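PDB 4ECO: uncharacterized protein from Bacteroides eggerthii DSM 20697, which is of unknown function but, as a leucine-rich repeat protein, probably binds other proteins through its long curved solenoid. Local coordinates for residues D157-I162 and S492-R496; V403-F409 and I433-I438; L512-I518 and S535-F541; I562-S567 and E583-I589. One frame throughout, in Å; residues are numbered along the deposited sequence.

Contact 1 of 4, residues D157-I162 and S492-R496; sequences DFSDLI and SIDLR
I162, D494 and R496 bury most of the surface here. The CD1 end of I162 reaches the strand backbone and lies 3.7 Å from D494 CB, while its CG2 branch, anti to the backbone N, meets S492 CB at 3.9 Å. D494 serves both segments. From S159 N, OD2 accepts a hydrogen bond of 3.1 Å, met on the syn side but 27° out of the carboxylate plane. Beside it the F158 ring presents its edge: CD1 is 3.6 Å from D494 CB, and ring and carboxylate are nearly coplanar, 16° apart. R496 folds back onto the same carboxylate because its chain bends at chi3 (-58°). NE thus forms a salt bridge of 2.8 Å with D494 OD1, using the syn lone pair; the bond from NH2 to OD2 is weak. S159 CB covers one guanidinium face, and water 1 joins R496 NH1 to D157 O. With a leucine in place of R496, D494 would probably lose its charged mate and be freer to turn away from S159 N. S159 N-caps helix 160-168, its OG accepting from I162 N and also bonded to D519. Through I162 and S159 N the helix start sits on S492 and D494, whose side chains point toward it, consistent with the concave, parallel-strand face of a leucine-rich repeat solenoid.

Contact 2 of 4, residues V403-F409 and I433-I438; sequences VMSAIDF and INVSSI
I407 and I438 lie side by side and point the same way, with I407 CG2 3.8 Å from I438 CG1, at the centre of the tightly packed half. V435 CG1 adds a third aliphatic group against I407 CG2. With chi1 at -172°, I438 sends CG1 away from its own backbone N, and CD1 then reaches the F409 ring, 3.9 Å from CD2; I433 CD1 approaches the neighbouring ring atom CE2. The selenomethionine M404 closes this apolar side: its chain bends at chi3 (-78°), which brings CE to 3.6 Å from I433 CG2. Beyond the segments, F384 meets the F409 ring and L452 touches both I433 and I438. A406 and S437 carry short side chains to the opposite face, which is also buried; there S437 OG is bonded to S461.

The looser, more polar side holds exposed V403 and the partly exposed N434, S405 and S436. V403 makes a peripheral contact through CG1, 3.5 Å from S436 OG. N434 turns its amide toward S402 O, to which ND2 is hydrogen-bonded, and M404 CE approaches OD1.

Backbone bonds of parallel pairing join the two segments: M404 N to N434 O (2.8 Å), S436 N to M404 O (2.9 Å) and I407 N to S437 O (2.9 Å), the last nearly straight at the carbonyl. The S437 N to S405 O bond is weak. Hydrophobic packing inside and main-chain pairing across imply a structural joint between successive leucine-rich repeats, without a salt bridge between the two segments.

Contact 3 of 4, residues L512-I518 and S535-F541; sequences LPYLVGI and SSTLKGF
Hydroxyls of S535 and T537 converge on one carbonyl: T537 OG1 gives L515 O a bond of 2.7 Å from above the carbonyl plane, and S535 OG gives a second of 3.1 Å, tilted only 15° from it. OG of S535 also accepts from T537 N, an ST turn. Replacing S535 by an alanine removes OG, which is likely to leave L515 O with one donor fewer and T537 N without its ST-turn acceptor.

Backbone pairing is equally convergent. V516 O accepts from K539 N at 2.7 Å, on a lone pair, and from G540 N at 3.1 Å; I518 N then donates to G540 O, completing a short parallel pairing of G517 with G540 and I518 with F541.

Apolar contacts run alongside. L515 CD2 and L538 CD1 come within 4.0 Å, their chains pointing the same way. I518 sets CG2 against F541 CD2, and V516 CG1 rests beside K539 CE, 3.8 Å away.

Strands 517-519 and 540-542 pair in parallel as adjacent strands of a leucine-rich repeat solenoid. Strand 492-494 pairs with the first, and helix 160-168 packs against the contact: C165 touches V516, and its O accepts from K539 NZ.

Contact 4 of 4, residues I562-S567 and E583-I589; sequences ITLCPS and EKITPNI
E583 opens the second segment by meeting T563, whose OG1 donates to OE1 at 2.6 Å from above the carboxylate plane, 44° out of it. T563 N adds a weak bond to the same oxygen. CG of E583 lies between its backbone N and carbonyl carbon (chi1 58°), and from there the extended chain carries the carboxylate across to the 3-10 segment 562-564; its OE2 is taken by W558 NE1. K584 contributes through its backbone, with O 3.7 Å from T563 CG2. I585 passes that methyl at a distance, with CA its nearest atom, and its side chain also touches W558, Y616 and I602. Both segments precede repeat strands, 570-572 and 591-593, consistent with corresponding connections of successive leucine-rich repeats. T586 continues the packing, its CG2 lying 3.7 Å from T563 CB, and it starts a type I turn that ends at I589, where I589 N bonds back to T586 O. Within that turn N588 has CG anti to its backbone N (chi1 -167°), directing ND2 to 3.2 Å from P566 O; a water accepts from ND2 and donates to C565 O, 2.7 Å from each. Last comes I589, whose CD1 approaches T563 CA at 3.9 Å, while L571 touches both I589 and I562.

Overall arrangement
Contacts 1, 2 and 3 are buried and reach the run of parallel repeat strands, whereas contact 4 is partly buried and joins loops, its centre about 41 Å from that of the chain. Contacts 2 and 3 pair consecutive strands through backbone bonds and apolar packing; contact 1 instead lays the distant segment 157-162 over one strand, through apolar packing of I162 and a backbone N-H given to D494, whose carboxylate pairs with R496 of its own segment. Contact 4 uses a carboxylate too, but against a threonine hydroxyl. Contacts 1 and 3 touch where strands 492-494 and 517-519 are neighbours, and S536 O with S567 OG probably links contacts 3 and 4. Contacts 2 and 4 do not meet.

Contact 1 of 4, residues D157-I162 and S492-R496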
loop_
_atom_site.group_PDB
_atom_site.type_symbol
_atom_site.label_atom_id
_atom_site.label_comp_id
_atom_site.label_asym_id
_atom_site.label_seq_id
_atom_site.Cartn_x
_atom_site.Cartn_y
_atom_site.Cartn_z
ATOM N N ASP A 157 13.413 0.859 2.318
ATOM C CA ASP A 157 14.448 1.483 1.503
ATOM C C ASP A 157 15.712 1.804 2.280
ATOM O O ASP A 157 16.697 2.241 1.661
ATOM C CB ASP A 157 13.925 2.748 0.831
ATOM C CG ASP A 157 13.030 2.426 -0.333
ATOM O OD1 ASP A 157 13.298 1.418 -1.020
ATOM O OD2 ASP A 157 12.081 3.204 -0.582
ATOM N N PHE A 158 15.708 1.564 3.608
ATOM C CA PHE A 158 16.909 1.707 4.407
ATOM C C PHE A 158 17.853 0.578 4.080
ATOM O O PHE A 158 17.404 -0.517 3.743
ATOM C CB PHE A 158 16.583 1.706 5.892
ATOM C CG PHE A 158 16.096 3.018 6.412
ATOM C CD1 PHE A 158 16.839 4.177 6.216
ATOM C CD2 PHE A 158 14.977 3.083 7.226
ATOM C CE1 PHE A 158 16.423 5.390 6.751
ATOM C CE2 PHE A 158 14.563 4.293 7.773
ATOM C CZ PHE A 158 15.278 5.443 7.513
ATOM N N SER A 159 19.155 0.823 4.198
ATOM C CA SER A 159 20.163 -0.191 3.919
ATOM C C SER A 159 20.049 -1.340 4.910
ATOM O O SER A 159 19.515 -1.172 6.017
ATOM C CB SER A 159 21.556 0.420 3.981
ATOM O OG SER A 159 21.907 0.802 5.299
ATOM N N ASP A 160 20.599 -2.502 4.531
ATOM C CA ASP A 160 20.600 -3.661 5.396
ATOM C C ASP A 160 21.241 -3.303 6.712
ATOM O O ASP A 160 20.654 -3.629 7.743
ATOM C CB ASP A 160 21.288 -4.834 4.709
ATOM C CG ASP A 160 20.417 -5.435 3.623
ATOM O OD1 ASP A 160 19.155 -5.415 3.776
ATOM O OD2 ASP A 160 20.976 -5.913 2.619
ATOM N N LEU A 161 22.345 -2.504 6.690
ATOM C CA LEU A 161 23.035 -2.065 7.910
ATOM C C LEU A 161 22.059 -1.345 8.856
ATOM O O LEU A 161 21.885 -1.766 10.012
ATOM C CB LEU A 161 24.233 -1.162 7.556
ATOM C CG LEU A 161 24.942 -0.422 8.698
ATOM C CD1 LEU A 161 25.587 -1.371 9.648
ATOM C CD2 LEU A 161 26.019 0.413 8.179
ATOM N N ILE A 162 21.363 -0.320 8.328
ATOM C CA ILE A 162 20.433 0.497 9.096
ATOM C C ILE A 162 19.234 -0.353 9.552
ATOM O O ILE A 162 18.898 -0.298 10.741
ATOM C CB ILE A 162 20.039 1.772 8.304
ATOM C CG1 ILE A 162 21.237 2.732 8.377
ATOM C CG2 ILE A 162 18.792 2.440 8.889
ATOM C CD1 ILE A 162 21.177 3.817 7.579
ATOM N N SER A 492 18.462 6.997 13.189
ATOM C CA SER A 492 18.876 6.378 11.915
ATOM C C SER A 492 19.030 7.423 10.817
ATOM O O SER A 492 18.128 8.219 10.596
ATOM C CB SER A 492 17.898 5.289 11.465
ATOM O OG SER A 492 17.814 4.216 12.391
ATOM N N ILE A 493 20.200 7.440 10.153
ATOM C CA ILE A 493 20.500 8.359 9.065
ATOM C C ILE A 493 21.088 7.576 7.879
ATOM O O ILE A 493 22.180 7.021 7.990
ATOM C CB ILE A 493 21.437 9.512 9.504
ATOM C CG1 ILE A 493 21.002 10.153 10.866
ATOM C CG2 ILE A 493 21.532 10.559 8.394
ATOM C CD1 ILE A 493 21.948 11.241 11.404
ATOM N N ASP A 494 20.347 7.528 6.750
ATOM C CA ASP A 494 20.783 6.901 5.504
ATOM C C ASP A 494 21.168 7.979 4.528
ATOM O O ASP A 494 20.327 8.789 4.126
ATOM C CB ASP A 494 19.710 5.994 4.916
ATOM C CG ASP A 494 20.254 4.858 4.071
ATOM O OD1 ASP A 494 21.378 4.992 3.551
ATOM O OD2 ASP A 494 19.536 3.848 3.899
ATOM N N LEU A 495 22.466 8.051 4.216
ATOM C CA LEU A 495 23.022 9.051 3.308
ATOM C C LEU A 495 23.796 8.400 2.160
ATOM O O LEU A 495 24.584 9.082 1.489
ATOM C CB LEU A 495 23.928 10.029 4.087
ATOM C CG LEU A 495 23.202 11.028 4.987
ATOM C CD1 LEU A 495 24.098 11.517 6.077
ATOM C CD2 LEU A 495 22.580 12.165 4.168
ATOM N N ARG A 496 23.527 7.105 1.887
ATOM C CA ARG A 496 24.176 6.398 0.785
ATOM C C ARG A 496 23.929 7.095 -0.541
ATOM O O ARG A 496 22.910 7.785 -0.713
ATOM C CB ARG A 496 23.679 4.947 0.664
ATOM C CG ARG A 496 24.063 3.958 1.763
ATOM C CD ARG A 496 23.240 2.698 1.595
ATOM N NE ARG A 496 21.809 3.028 1.657
ATOM C CZ ARG A 496 20.832 2.344 1.074
ATOM N NH1 ARG A 496 21.100 1.245 0.385
ATOM N NH2 ARG A 496 19.578 2.741 1.196
HETATM O O HOH W 1 18.428 0.368 -0.380
HETATM O O HOH W 2 19.723 2.291 12.437
#

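Contact 2 of 4, residues V403-F409 and I433-I438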
loop_
_atom_site.group_PDB
_atom_site.type_symbol
_atom_site.label_atom_id
_atom_site.label_comp_id
_atom_site.label_asym_id
_atom_site.label_seq_id
_atom_site.Cartn_x
_atom_site.Cartn_y
_atom_site.Cartn_z
ATOM N N VAL A 403 1.402 11.048 15.968
ATOM C CA VAL A 403 2.613 10.928 15.161
ATOM C C VAL A 403 2.462 9.752 14.227
ATOM O O VAL A 403 2.232 8.618 14.671
ATOM C CB VAL A 403 3.919 10.829 16.012
ATOM C CG1 VAL A 403 5.162 10.688 15.123
ATOM C CG2 VAL A 403 4.063 12.036 16.918
HETATM N N MSE A 404 2.606 10.033 12.921
HETATM C CA MSE A 404 2.565 9.028 11.860
HETATM C C MSE A 404 3.823 8.157 11.918
HETATM O O MSE A 404 4.857 8.593 12.448
HETATM C CB MSE A 404 2.435 9.710 10.489
HETATM C CG MSE A 404 1.210 10.647 10.374
HETATM SE SE MSE A 404 1.016 11.418 8.593
HETATM C CE MSE A 404 2.352 12.786 8.714
ATOM N N SER A 405 3.727 6.916 11.423
ATOM C CA SER A 405 4.850 5.971 11.420
ATOM C C SER A 405 5.923 6.407 10.403
ATOM O O SER A 405 7.048 6.685 10.814
ATOM C CB SER A 405 4.381 4.544 11.129
ATOM O OG SER A 405 3.919 3.855 12.283
ATOM N N ALA A 406 5.570 6.504 9.098
ATOM C CA ALA A 406 6.498 6.864 8.021
ATOM C C ALA A 406 5.784 7.496 6.827
ATOM O O ALA A 406 4.655 7.115 6.504
ATOM C CB ALA A 406 7.264 5.627 7.549
ATOM N N ILE A 407 6.472 8.399 6.124
ATOM C CA ILE A 407 5.940 9.039 4.923
ATOM C C ILE A 407 6.942 8.809 3.783
ATOM O O ILE A 407 8.156 8.922 3.977
ATOM C CB ILE A 407 5.598 10.524 5.173
ATOM C CG1 ILE A 407 4.752 11.104 4.044
ATOM C CG2 ILE A 407 6.826 11.394 5.529
ATOM C CD1 ILE A 407 3.870 12.179 4.507
ATOM N N ASP A 408 6.439 8.377 2.624
ATOM C CA ASP A 408 7.313 8.052 1.505
ATOM C C ASP A 408 7.234 9.119 0.445
ATOM O O ASP A 408 6.174 9.315 -0.173
ATOM C CB ASP A 408 6.953 6.680 0.925
ATOM C CG ASP A 408 8.036 6.009 0.087
ATOM O OD1 ASP A 408 8.932 6.723 -0.426
ATOM O OD2 ASP A 408 7.967 4.778 -0.092
ATOM N N PHE A 409 8.362 9.836 0.256
ATOM C CA PHE A 409 8.522 10.849 -0.797
ATOM C C PHE A 409 9.617 10.420 -1.795
ATOM O O PHE A 409 10.047 11.234 -2.623
ATOM C CB PHE A 409 8.844 12.231 -0.221
ATOM C CG PHE A 409 7.755 12.885 0.575
ATOM C CD1 PHE A 409 6.672 13.481 -0.056
ATOM C CD2 PHE A 409 7.854 12.990 1.957
ATOM C CE1 PHE A 409 5.669 14.109 0.685
ATOM C CE2 PHE A 409 6.851 13.617 2.699
ATOM C CZ PHE A 409 5.759 14.166 2.059
ATOM N N ILE A 433 6.553 18.063 9.827
ATOM C CA ILE A 433 5.771 16.831 9.647
ATOM C C ILE A 433 5.771 16.039 10.941
ATOM O O ILE A 433 6.835 15.775 11.502
ATOM C CB ILE A 433 6.275 15.936 8.463
ATOM C CG1 ILE A 433 6.665 16.756 7.211
ATOM C CG2 ILE A 433 5.244 14.834 8.123
ATOM C CD1 ILE A 433 7.157 15.946 6.026
ATOM N N ASN A 434 4.574 15.627 11.384
ATOM C CA ASN A 434 4.325 14.803 12.568
ATOM C C ASN A 434 4.498 13.337 12.197
ATOM O O ASN A 434 3.517 12.586 12.096
ATOM C CB ASN A 434 2.912 15.083 13.104
ATOM C CG ASN A 434 1.816 14.944 12.062
ATOM O OD1 ASN A 434 1.895 15.487 10.944
ATOM N ND2 ASN A 434 0.787 14.174 12.397
ATOM N N VAL A 435 5.756 12.929 11.937
ATOM C CA VAL A 435 6.068 11.563 11.494
ATOM C C VAL A 435 7.401 11.111 12.095
ATOM O O VAL A 435 8.285 11.929 12.315
ATOM C CB VAL A 435 6.056 11.458 9.937
ATOM C CG1 VAL A 435 7.195 12.246 9.289
ATOM C CG2 VAL A 435 6.080 10.013 9.483
ATOM N N SER A 436 7.528 9.802 12.360
ATOM C CA SER A 436 8.735 9.178 12.918
ATOM C C SER A 436 9.780 8.908 11.816
ATOM O O SER A 436 10.978 9.047 12.082
ATOM C CB SER A 436 8.384 7.878 13.643
ATOM O OG SER A 436 7.415 8.070 14.665
ATOM N N SER A 437 9.343 8.545 10.589
ATOM C CA SER A 437 10.292 8.240 9.517
ATOM C C SER A 437 9.961 8.963 8.205
ATOM O O SER A 437 8.810 8.981 7.777
ATOM C CB SER A 437 10.341 6.732 9.264
ATOM O OG SER A 437 11.358 6.350 8.350
ATOM N N ILE A 438 10.981 9.530 7.550
ATOM C CA ILE A 438 10.764 10.210 6.275
ATOM C C ILE A 438 11.697 9.564 5.240
ATOM O O ILE A 438 12.889 9.372 5.478
ATOM C CB ILE A 438 10.878 11.783 6.335
ATOM C CG1 ILE A 438 10.454 12.425 5.003
ATOM C CG2 ILE A 438 12.229 12.280 6.816
ATOM C CD1 ILE A 438 10.020 13.823 5.087
#

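Contact 3 of 4, residues L512-I518 and S535-F541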
loop_
_atom_site.group_PDB
_atom_site.type_symbol
_atom_site.label_atom_id
_atom_site.label_comp_id
_atom_site.label_asym_id
_atom_site.label_seq_id
_atom_site.Cartn_x
_atom_site.Cartn_y
_atom_site.Cartn_z
ATOM N N LEU A 512 22.982 14.791 18.538
ATOM C CA LEU A 512 22.478 13.429 18.266
ATOM C C LEU A 512 22.915 12.431 19.372
ATOM O O LEU A 512 23.719 11.524 19.098
ATOM C CB LEU A 512 22.997 12.932 16.897
ATOM C CG LEU A 512 22.626 13.677 15.640
ATOM C CD1 LEU A 512 23.203 12.974 14.447
ATOM C CD2 LEU A 512 21.126 13.814 15.492
ATOM N N PRO A 513 22.436 12.576 20.632
ATOM C CA PRO A 513 22.923 11.687 21.708
ATOM C C PRO A 513 22.495 10.227 21.613
ATOM O O PRO A 513 23.076 9.403 22.317
ATOM C CB PRO A 513 22.301 12.297 22.968
ATOM C CG PRO A 513 21.127 13.036 22.496
ATOM C CD PRO A 513 21.513 13.592 21.178
ATOM N N TYR A 514 21.490 9.905 20.785
ATOM C CA TYR A 514 20.966 8.552 20.723
ATOM C C TYR A 514 21.112 7.899 19.329
ATOM O O TYR A 514 20.466 6.878 19.080
ATOM C CB TYR A 514 19.492 8.565 21.153
ATOM C CG TYR A 514 19.338 9.060 22.569
ATOM C CD1 TYR A 514 19.743 8.279 23.648
ATOM C CD2 TYR A 514 18.846 10.330 22.832
ATOM C CE1 TYR A 514 19.637 8.745 24.955
ATOM C CE2 TYR A 514 18.740 10.808 24.133
ATOM C CZ TYR A 514 19.132 10.011 25.195
ATOM O OH TYR A 514 19.040 10.490 26.485
ATOM N N LEU A 515 22.028 8.417 18.471
ATOM C CA LEU A 515 22.257 7.860 17.143
ATOM C C LEU A 515 22.584 6.353 17.227
ATOM O O LEU A 515 23.388 5.959 18.064
ATOM C CB LEU A 515 23.382 8.615 16.426
ATOM C CG LEU A 515 23.636 8.193 14.959
ATOM C CD1 LEU A 515 22.442 8.495 14.081
ATOM C CD2 LEU A 515 24.910 8.827 14.420
ATOM N N VAL A 516 21.931 5.518 16.386
ATOM C CA VAL A 516 22.137 4.068 16.424
ATOM C C VAL A 516 22.830 3.612 15.120
ATOM O O VAL A 516 23.796 2.843 15.167
ATOM C CB VAL A 516 20.794 3.321 16.693
ATOM C CG1 VAL A 516 20.905 1.831 16.432
ATOM C CG2 VAL A 516 20.326 3.552 18.123
ATOM N N GLY A 517 22.340 4.098 13.984
ATOM C CA GLY A 517 22.868 3.731 12.679
ATOM C C GLY A 517 23.040 4.880 11.722
ATOM O O GLY A 517 22.194 5.763 11.620
ATOM N N ILE A 518 24.155 4.863 11.026
ATOM C CA ILE A 518 24.463 5.832 9.999
ATOM C C ILE A 518 25.149 5.091 8.827
ATOM O O ILE A 518 26.078 4.295 9.029
ATOM C CB ILE A 518 25.278 7.040 10.532
ATOM C CG1 ILE A 518 25.443 8.135 9.440
ATOM C CG2 ILE A 518 26.593 6.632 11.192
ATOM C CD1 ILE A 518 25.676 9.534 9.979
ATOM N N SER A 535 28.861 9.238 19.570
ATOM C CA SER A 535 27.703 8.618 20.190
ATOM C C SER A 535 28.095 7.372 21.001
ATOM O O SER A 535 28.901 6.535 20.544
ATOM C CB SER A 535 26.687 8.243 19.119
ATOM O OG SER A 535 25.667 7.424 19.662
ATOM N N SER A 536 27.498 7.248 22.200
ATOM C CA SER A 536 27.696 6.090 23.055
ATOM C C SER A 536 26.695 4.984 22.701
ATOM O O SER A 536 26.833 3.871 23.192
ATOM C CB SER A 536 27.547 6.487 24.518
ATOM O OG SER A 536 26.191 6.736 24.849
ATOM N N THR A 537 25.684 5.293 21.853
ATOM C CA THR A 537 24.594 4.378 21.461
ATOM C C THR A 537 24.762 3.765 20.057
ATOM O O THR A 537 24.090 2.771 19.759
ATOM C CB THR A 537 23.250 5.114 21.506
ATOM O OG1 THR A 537 23.376 6.318 20.761
ATOM C CG2 THR A 537 22.817 5.454 22.907
ATOM N N LEU A 538 25.654 4.342 19.215
ATOM C CA LEU A 538 25.923 3.919 17.833
ATOM C C LEU A 538 26.257 2.452 17.760
ATOM O O LEU A 538 27.217 2.019 18.382
ATOM C CB LEU A 538 27.072 4.741 17.219
ATOM C CG LEU A 538 27.403 4.466 15.772
ATOM C CD1 LEU A 538 26.363 5.078 14.835
ATOM C CD2 LEU A 538 28.749 4.996 15.445
ATOM N N LYS A 539 25.443 1.701 16.994
ATOM C CA LYS A 539 25.543 0.266 16.776
ATOM C C LYS A 539 26.165 -0.079 15.414
ATOM O O LYS A 539 26.876 -1.081 15.319
ATOM C CB LYS A 539 24.152 -0.375 16.877
ATOM C CG LYS A 539 23.971 -1.322 18.059
ATOM C CD LYS A 539 22.690 -2.140 17.921
ATOM C CE LYS A 539 21.469 -1.382 18.377
ATOM N NZ LYS A 539 20.220 -1.935 17.795
ATOM N N GLY A 540 25.880 0.718 14.383
ATOM C CA GLY A 540 26.402 0.466 13.041
ATOM C C GLY A 540 26.851 1.673 12.243
ATOM O O GLY A 540 26.201 2.720 12.260
ATOM N N PHE A 541 27.947 1.499 11.491
ATOM C CA PHE A 541 28.573 2.520 10.658
ATOM C C PHE A 541 28.968 1.937 9.302
ATOM O O PHE A 541 29.641 0.902 9.251
ATOM C CB PHE A 541 29.819 3.095 11.372
ATOM C CG PHE A 541 30.296 4.414 10.828
ATOM C CD1 PHE A 541 31.146 4.465 9.728
ATOM C CD2 PHE A 541 29.881 5.610 11.402
ATOM C CE1 PHE A 541 31.570 5.697 9.203
ATOM C CE2 PHE A 541 30.308 6.844 10.886
ATOM C CZ PHE A 541 31.162 6.881 9.798
#

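Contact 4 of 4, residues I562-S567 and E583-I589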
loop_
_atom_site.group_PDB
_atom_site.type_symbol
_atom_site.label_atom_id
_atom_site.label_comp_id
_atom_site.label_asym_id
_atom_site.label_seq_id
_atom_site.Cartn_x
_atom_site.Cartn_y
_atom_site.Cartn_z
ATOM N N ILE A 562 37.887 3.893 16.763
ATOM C CA ILE A 562 36.558 3.300 16.553
ATOM C C ILE A 562 36.339 2.062 17.475
ATOM O O ILE A 562 35.195 1.804 17.860
ATOM C CB ILE A 562 36.282 2.961 15.065
ATOM C CG1 ILE A 562 34.766 2.805 14.807
ATOM C CG2 ILE A 562 37.115 1.771 14.544
ATOM C CD1 ILE A 562 34.284 3.092 13.335
ATOM N N THR A 563 37.411 1.351 17.891
ATOM C CA THR A 563 37.243 0.188 18.785
ATOM C C THR A 563 36.782 0.646 20.179
ATOM O O THR A 563 36.333 -0.184 20.972
ATOM C CB THR A 563 38.512 -0.655 18.879
ATOM O OG1 THR A 563 39.555 0.098 19.497
ATOM C CG2 THR A 563 38.942 -1.221 17.528
ATOM N N LEU A 564 36.839 1.969 20.442
ATOM C CA LEU A 564 36.397 2.549 21.699
ATOM C C LEU A 564 34.900 2.967 21.647
ATOM O O LEU A 564 34.403 3.515 22.624
ATOM C CB LEU A 564 37.285 3.737 22.095
ATOM C CG LEU A 564 38.781 3.430 22.333
ATOM C CD1 LEU A 564 39.476 4.617 22.898
ATOM C CD2 LEU A 564 38.994 2.291 23.303
ATOM N N CYS A 565 34.174 2.686 20.536
ATOM C CA CYS A 565 32.730 2.960 20.453
ATOM C C CYS A 565 32.034 1.873 21.281
ATOM O O CYS A 565 32.129 0.675 20.955
ATOM C CB CYS A 565 32.237 3.015 19.010
ATOM S SG CYS A 565 32.935 4.385 18.043
ATOM N N PRO A 566 31.477 2.263 22.447
ATOM C CA PRO A 566 30.973 1.250 23.393
ATOM C C PRO A 566 29.883 0.347 22.830
ATOM O O PRO A 566 29.885 -0.846 23.137
ATOM C CB PRO A 566 30.435 2.086 24.566
ATOM C CG PRO A 566 30.279 3.476 24.029
ATOM C CD PRO A 566 31.340 3.630 22.996
ATOM N N SER A 567 28.999 0.879 21.974
ATOM C CA SER A 567 27.892 0.093 21.445
ATOM C C SER A 567 28.129 -0.436 20.041
ATOM O O SER A 567 27.306 -1.239 19.591
ATOM C CB SER A 567 26.622 0.933 21.438
ATOM O OG SER A 567 26.250 1.315 22.749
ATOM N N GLU A 583 45.171 0.180 15.983
ATOM C CA GLU A 583 44.447 -0.516 17.060
ATOM C C GLU A 583 44.088 -1.950 16.663
ATOM O O GLU A 583 43.713 -2.201 15.515
ATOM C CB GLU A 583 43.150 0.246 17.444
ATOM C CG GLU A 583 42.146 0.467 16.304
ATOM C CD GLU A 583 41.047 1.479 16.566
ATOM O OE1 GLU A 583 40.695 1.696 17.746
ATOM O OE2 GLU A 583 40.520 2.045 15.582
ATOM N N LYS A 584 44.199 -2.878 17.614
ATOM C CA LYS A 584 43.765 -4.260 17.426
ATOM C C LYS A 584 42.245 -4.274 17.414
ATOM O O LYS A 584 41.631 -3.587 18.235
ATOM C CB LYS A 584 44.313 -5.173 18.527
ATOM C CG LYS A 584 45.762 -5.565 18.343
ATOM C CD LYS A 584 46.178 -6.504 19.454
ATOM C CE LYS A 584 47.660 -6.763 19.511
ATOM N NZ LYS A 584 48.039 -7.436 20.778
ATOM N N ILE A 585 41.632 -4.991 16.461
ATOM C CA ILE A 585 40.173 -5.052 16.381
ATOM C C ILE A 585 39.669 -5.799 17.604
ATOM O O ILE A 585 40.272 -6.785 18.024
ATOM C CB ILE A 585 39.659 -5.668 15.043
ATOM C CG1 ILE A 585 40.250 -4.915 13.832
ATOM C CG2 ILE A 585 38.103 -5.744 14.975
ATOM C CD1 ILE A 585 39.946 -3.392 13.730
ATOM N N THR A 586 38.604 -5.261 18.204
ATOM C CA THR A 586 37.973 -5.775 19.414
ATOM C C THR A 586 36.813 -6.728 19.055
ATOM O O THR A 586 36.126 -6.497 18.058
ATOM C CB THR A 586 37.501 -4.594 20.256
ATOM O OG1 THR A 586 36.610 -3.764 19.493
ATOM C CG2 THR A 586 38.653 -3.779 20.784
ATOM N N PRO A 587 36.560 -7.778 19.865
ATOM C CA PRO A 587 35.477 -8.732 19.531
ATOM C C PRO A 587 34.056 -8.143 19.512
ATOM O O PRO A 587 33.177 -8.761 18.884
ATOM C CB PRO A 587 35.559 -9.798 20.624
ATOM C CG PRO A 587 36.470 -9.284 21.647
ATOM C CD PRO A 587 37.320 -8.218 21.047
ATOM N N ASN A 588 33.823 -6.964 20.146
ATOM C CA ASN A 588 32.500 -6.344 20.156
ATOM C C ASN A 588 32.110 -5.908 18.746
ATOM O O ASN A 588 30.913 -5.912 18.444
ATOM C CB ASN A 588 32.402 -5.173 21.134
ATOM C CG ASN A 588 30.969 -4.702 21.393
ATOM O OD1 ASN A 588 30.046 -5.491 21.682
ATOM N ND2 ASN A 588 30.742 -3.390 21.307
ATOM N N ILE A 589 33.088 -5.598 17.853
ATOM C CA ILE A 589 32.743 -5.279 16.457
ATOM C C ILE A 589 32.671 -6.644 15.769
ATOM O O ILE A 589 33.635 -7.068 15.135
ATOM C CB ILE A 589 33.726 -4.249 15.816
ATOM C CG1 ILE A 589 33.676 -2.915 16.616
ATOM C CG2 ILE A 589 33.388 -3.986 14.330
ATOM C CD1 ILE A 589 34.951 -2.163 16.765
HETATM O O HOH W 3 32.621 -1.882 20.167
#